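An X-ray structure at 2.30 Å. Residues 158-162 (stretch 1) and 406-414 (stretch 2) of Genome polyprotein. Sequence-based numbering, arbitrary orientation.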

ATOM      1  N   LYS A 158      -4.548  -1.431  13.418  1.00 29.88           N
ATOM      2  CA  LYS A 158      -3.154  -1.271  13.021  1.00 26.52           C
ATOM      3  C   LYS A 158      -2.389  -0.529  14.108  1.00 22.96           C
ATOM      4  O   LYS A 158      -2.664   0.644  14.387  1.00 24.16           O
ATOM      5  CB  LYS A 158      -3.047  -0.539  11.686  1.00 30.87           C
ATOM      6  CG  LYS A 158      -1.624  -0.537  11.136  1.00 27.71           C
ATOM      7  CD  LYS A 158      -1.494   0.158   9.786  1.00 33.18           C
ATOM      8  CE  LYS A 158      -0.497  -0.599   8.911  1.00 39.46           C
ATOM      9  NZ  LYS A 158      -1.046  -0.793   7.543  1.00 45.98           N
ATOM     10  N   ASP A 159      -1.419  -1.210  14.706  1.00 22.74           N
ATOM     11  CA  ASP A 159      -0.561  -0.649  15.743  1.00 25.25           C
ATOM     12  C   ASP A 159       0.517   0.198  15.075  1.00 25.98           C
ATOM     13  O   ASP A 159       1.453  -0.340  14.475  1.00 26.84           O
ATOM     14  CB  ASP A 159       0.039  -1.787  16.559  1.00 25.52           C
ATOM     15  CG  ASP A 159       0.814  -1.309  17.780  1.00 27.86           C
ATOM     16  OD1 ASP A 159       1.411  -2.181  18.448  1.00 28.37           O
ATOM     17  OD2 ASP A 159       0.837  -0.089  18.077  1.00 25.65           O
ATOM     18  N   GLU A 160       0.384   1.522  15.166  1.00 25.76           N
ATOM     19  CA  GLU A 160       1.278   2.429  14.457  1.00 24.49           C
ATOM     20  C   GLU A 160       1.191   3.814  15.083  1.00 26.90           C
ATOM     21  O   GLU A 160       0.235   4.134  15.791  1.00 24.73           O
ATOM     22  CB  GLU A 160       0.933   2.510  12.965  1.00 24.92           C
ATOM     23  CG  GLU A 160      -0.240   3.446  12.672  1.00 28.97           C
ATOM     24  CD  GLU A 160      -0.795   3.288  11.269  1.00 31.59           C
ATOM     25  OE1 GLU A 160      -2.033   3.367  11.109  1.00 26.86           O
ATOM     26  OE2 GLU A 160       0.004   3.092  10.329  1.00 36.70           O
ATOM     27  N   LEU A 161       2.206   4.636  14.805  1.00 22.96           N
ATOM     28  CA  LEU A 161       2.180   6.028  15.238  1.00 24.13           C
ATOM     29  C   LEU A 161       1.131   6.807  14.455  1.00 25.83           C
ATOM     30  O   LEU A 161       0.983   6.637  13.242  1.00 24.38           O
ATOM     31  CB  LEU A 161       3.553   6.678  15.047  1.00 24.97           C
ATOM     32  CG  LEU A 161       4.689   6.284  15.996  1.00 26.38           C
ATOM     33  CD1 LEU A 161       5.931   7.110  15.695  1.00 26.17           C
ATOM     34  CD2 LEU A 161       4.279   6.439  17.457  1.00 24.53           C
ATOM     35  N   ARG A 162       0.395   7.667  15.158  1.00 22.45           N
ATOM     36  CA  ARG A 162      -0.624   8.505  14.545  1.00 24.71           C
ATOM     37  C   ARG A 162      -0.524   9.912  15.113  1.00 24.68           C
ATOM     38  O   ARG A 162      -0.042  10.110  16.232  1.00 26.90           O
ATOM     39  CB  ARG A 162      -2.036   7.946  14.781  1.00 25.65           C
ATOM     40  CG  ARG A 162      -2.236   6.532  14.262  1.00 26.70           C
ATOM     41  CD  ARG A 162      -2.459   6.524  12.768  1.00 25.78           C
ATOM     42  NE  ARG A 162      -3.870   6.712  12.444  1.00 32.21           N
ATOM     43  CZ  ARG A 162      -4.320   7.088  11.254  1.00 39.07           C
ATOM     44  NH1 ARG A 162      -3.468   7.320  10.261  1.00 38.37           N
ATOM     45  NH2 ARG A 162      -5.625   7.233  11.055  1.00 33.92           N
ATOM     46  N   GLN A 406      11.717  12.349  12.637  1.00 20.31           N
ATOM     47  CA  GLN A 406      11.792  13.019  13.931  1.00 21.26           C
ATOM     48  C   GLN A 406      10.875  12.351  14.951  1.00 21.78           C
ATOM     49  O   GLN A 406      11.236  12.215  16.125  1.00 19.57           O
ATOM     50  CB  GLN A 406      11.442  14.499  13.783  1.00 20.75           C
ATOM     51  CG  GLN A 406      12.545  15.329  13.138  1.00 25.02           C
ATOM     52  CD  GLN A 406      12.091  16.732  12.783  1.00 24.07           C
ATOM     53  OE1 GLN A 406      10.896  17.030  12.780  1.00 28.05           O
ATOM     54  NE2 GLN A 406      13.045  17.605  12.479  1.00 21.56           N
ATOM     55  N   GLN A 407       9.689  11.918  14.519  1.00 22.06           N
ATOM     56  CA  GLN A 407       8.751  11.290  15.443  1.00 21.50           C
ATOM     57  C   GLN A 407       9.049   9.806  15.632  1.00 21.71           C
ATOM     58  O   GLN A 407       8.967   9.298  16.755  1.00 22.88           O
ATOM     59  CB  GLN A 407       7.316  11.483  14.948  1.00 21.20           C
ATOM     60  CG  GLN A 407       6.859  12.932  14.892  1.00 21.57           C
ATOM     61  CD  GLN A 407       6.885  13.616  16.247  1.00 24.89           C
ATOM     62  OE1 GLN A 407       6.293  13.134  17.214  1.00 25.23           O
ATOM     63  NE2 GLN A 407       7.572  14.750  16.322  1.00 22.31           N
ATOM     64  N   SER A 408       9.393   9.098  14.552  1.00 21.73           N
ATOM     65  CA  SER A 408       9.588   7.653  14.649  1.00 23.06           C
ATOM     66  C   SER A 408      10.753   7.299  15.561  1.00 27.40           C
ATOM     67  O   SER A 408      10.719   6.261  16.233  1.00 22.66           O
ATOM     68  CB  SER A 408       9.816   7.047  13.264  1.00 25.62           C
ATOM     69  OG  SER A 408       8.644   7.121  12.471  1.00 37.48           O
ATOM     70  N   VAL A 409      11.788   8.141  15.599  1.00 20.20           N
ATOM     71  CA  VAL A 409      12.974   7.822  16.382  1.00 22.85           C
ATOM     72  C   VAL A 409      12.680   7.819  17.873  1.00 19.16           C
ATOM     73  O   VAL A 409      13.441   7.234  18.652  1.00 21.19           O
ATOM     74  CB  VAL A 409      14.117   8.802  16.051  1.00 21.86           C
ATOM     75  CG1 VAL A 409      13.881  10.150  16.719  1.00 18.31           C
ATOM     76  CG2 VAL A 409      15.458   8.211  16.463  1.00 15.59           C
ATOM     77  N   MET A 410      11.586   8.446  18.293  1.00 19.82           N
ATOM     78  CA  MET A 410      11.230   8.539  19.700  1.00 25.68           C
ATOM     79  C   MET A 410      10.461   7.320  20.196  1.00 22.96           C
ATOM     80  O   MET A 410      10.026   7.306  21.353  1.00 23.43           O
ATOM     81  CB  MET A 410      10.428   9.820  19.946  1.00 22.83           C
ATOM     82  CG  MET A 410      11.104  11.069  19.374  1.00 21.72           C
ATOM     83  SD  MET A 410      10.568  12.623  20.123  1.00 20.41           S
ATOM     84  CE  MET A 410       9.032  12.919  19.243  1.00 22.77           C
ATOM     85  N   TRP A 411      10.302   6.294  19.363  1.00 22.38           N
ATOM     86  CA  TRP A 411       9.566   5.097  19.739  1.00 21.96           C
ATOM     87  C   TRP A 411      10.283   3.870  19.197  1.00 26.05           C
ATOM     88  O   TRP A 411      11.038   3.943  18.223  1.00 27.98           O
ATOM     89  CB  TRP A 411       8.122   5.132  19.221  1.00 20.95           C
ATOM     90  CG  TRP A 411       7.357   6.333  19.672  1.00 23.81           C
ATOM     91  CD1 TRP A 411       7.335   7.561  19.078  1.00 24.08           C
ATOM     92  CD2 TRP A 411       6.507   6.428  20.823  1.00 26.24           C
ATOM     93  NE1 TRP A 411       6.519   8.414  19.785  1.00 22.78           N
ATOM     94  CE2 TRP A 411       6.000   7.742  20.861  1.00 26.79           C
ATOM     95  CE3 TRP A 411       6.123   5.528  21.823  1.00 24.55           C
ATOM     96  CZ2 TRP A 411       5.131   8.180  21.860  1.00 27.59           C
ATOM     97  CZ3 TRP A 411       5.260   5.963  22.814  1.00 25.97           C
ATOM     98  CH2 TRP A 411       4.774   7.278  22.825  1.00 25.55           C
ATOM     99  N   THR A 412      10.036   2.735  19.843  1.00 29.99           N
ATOM    100  CA  THR A 412      10.625   1.470  19.432  1.00 30.53           C
ATOM    101  C   THR A 412       9.625   0.351  19.672  1.00 30.21           C
ATOM    102  O   THR A 412       8.693   0.485  20.468  1.00 28.85           O
ATOM    103  CB  THR A 412      11.934   1.181  20.181  1.00 33.35           C
ATOM    104  OG1 THR A 412      12.493  -0.050  19.709  1.00 37.69           O
ATOM    105  CG2 THR A 412      11.685   1.078  21.679  1.00 27.68           C
ATOM    106  N   ARG A 413       9.820  -0.757  18.963  1.00 31.41           N
ATOM    107  CA  ARG A 413       9.001  -1.947  19.138  1.00 34.70           C
ATOM    108  C   ARG A 413       9.687  -3.015  19.979  1.00 38.54           C
ATOM    109  O   ARG A 413       9.133  -4.105  20.142  1.00 38.46           O
ATOM    110  CB  ARG A 413       8.603  -2.528  17.775  1.00 35.65           C
ATOM    111  CG  ARG A 413       7.257  -2.030  17.264  1.00 32.39           C
ATOM    112  CD  ARG A 413       7.086  -2.287  15.779  1.00 39.00           C
ATOM    113  NE  ARG A 413       6.394  -1.184  15.114  1.00 42.00           N
ATOM    114  CZ  ARG A 413       5.074  -1.101  14.992  1.00 33.98           C
ATOM    115  NH1 ARG A 413       4.302  -2.058  15.486  1.00 40.51           N
ATOM    116  NH2 ARG A 413       4.524  -0.063  14.376  1.00 33.87           N
ATOM    117  N   GLY A 414      10.876  -2.736  20.511  1.00 40.14           N
ATOM    118  CA  GLY A 414      11.542  -3.628  21.438  1.00 45.39           C
ATOM    119  C   GLY A 414      12.820  -4.261  20.932  1.00 41.34           C
ATOM    120  O   GLY A 414      13.484  -4.967  21.703  1.00 45.74           O
TER

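The two stretches meet in a small, two-part contact, in which L161 packs against the turn that leads into W411 while the guanidinium of R413 grips the backbone of D159; together they bury 229 Å² of surface, counting both sides. L161 is the residue most covered. Its CA-to-CB bond points toward stretch 2. L161 CD2 sits over one face of the W411 indole, 3.7 Å from the centroid of the five-membered ring and only 11° off the ring normal, a CH-pi contact. L161 CD1, besides approaching W411 CD1 (3.7 Å), also rests against the backbone where the type I turn from S408 to W411 begins, 3.8 Å from S408 CA and 3.9 Å from Q407 O. Q407 O also accepts a hydrogen bond from M410 N (3.2 Å), and S408 O accepts one from W411 N (3.2 Å), closing the turn.

The CA-to-CB bond of R413 points sideways, but the end of the side chain comes nearer. R413 NH2 donates to D159 O at 3.1 Å with a nearly straight N-H...O angle of 164°, and R413 NH1 adds a weak bond to D159 O at 3.5 Å. The carbonyl thus lies at the guanidinium edge, near its plane. The D159 carboxylate contributes charge proximity alone: D159 OD1 is 4.1 Å from R413 NH1 but well out of that plane, so no N-H points at it.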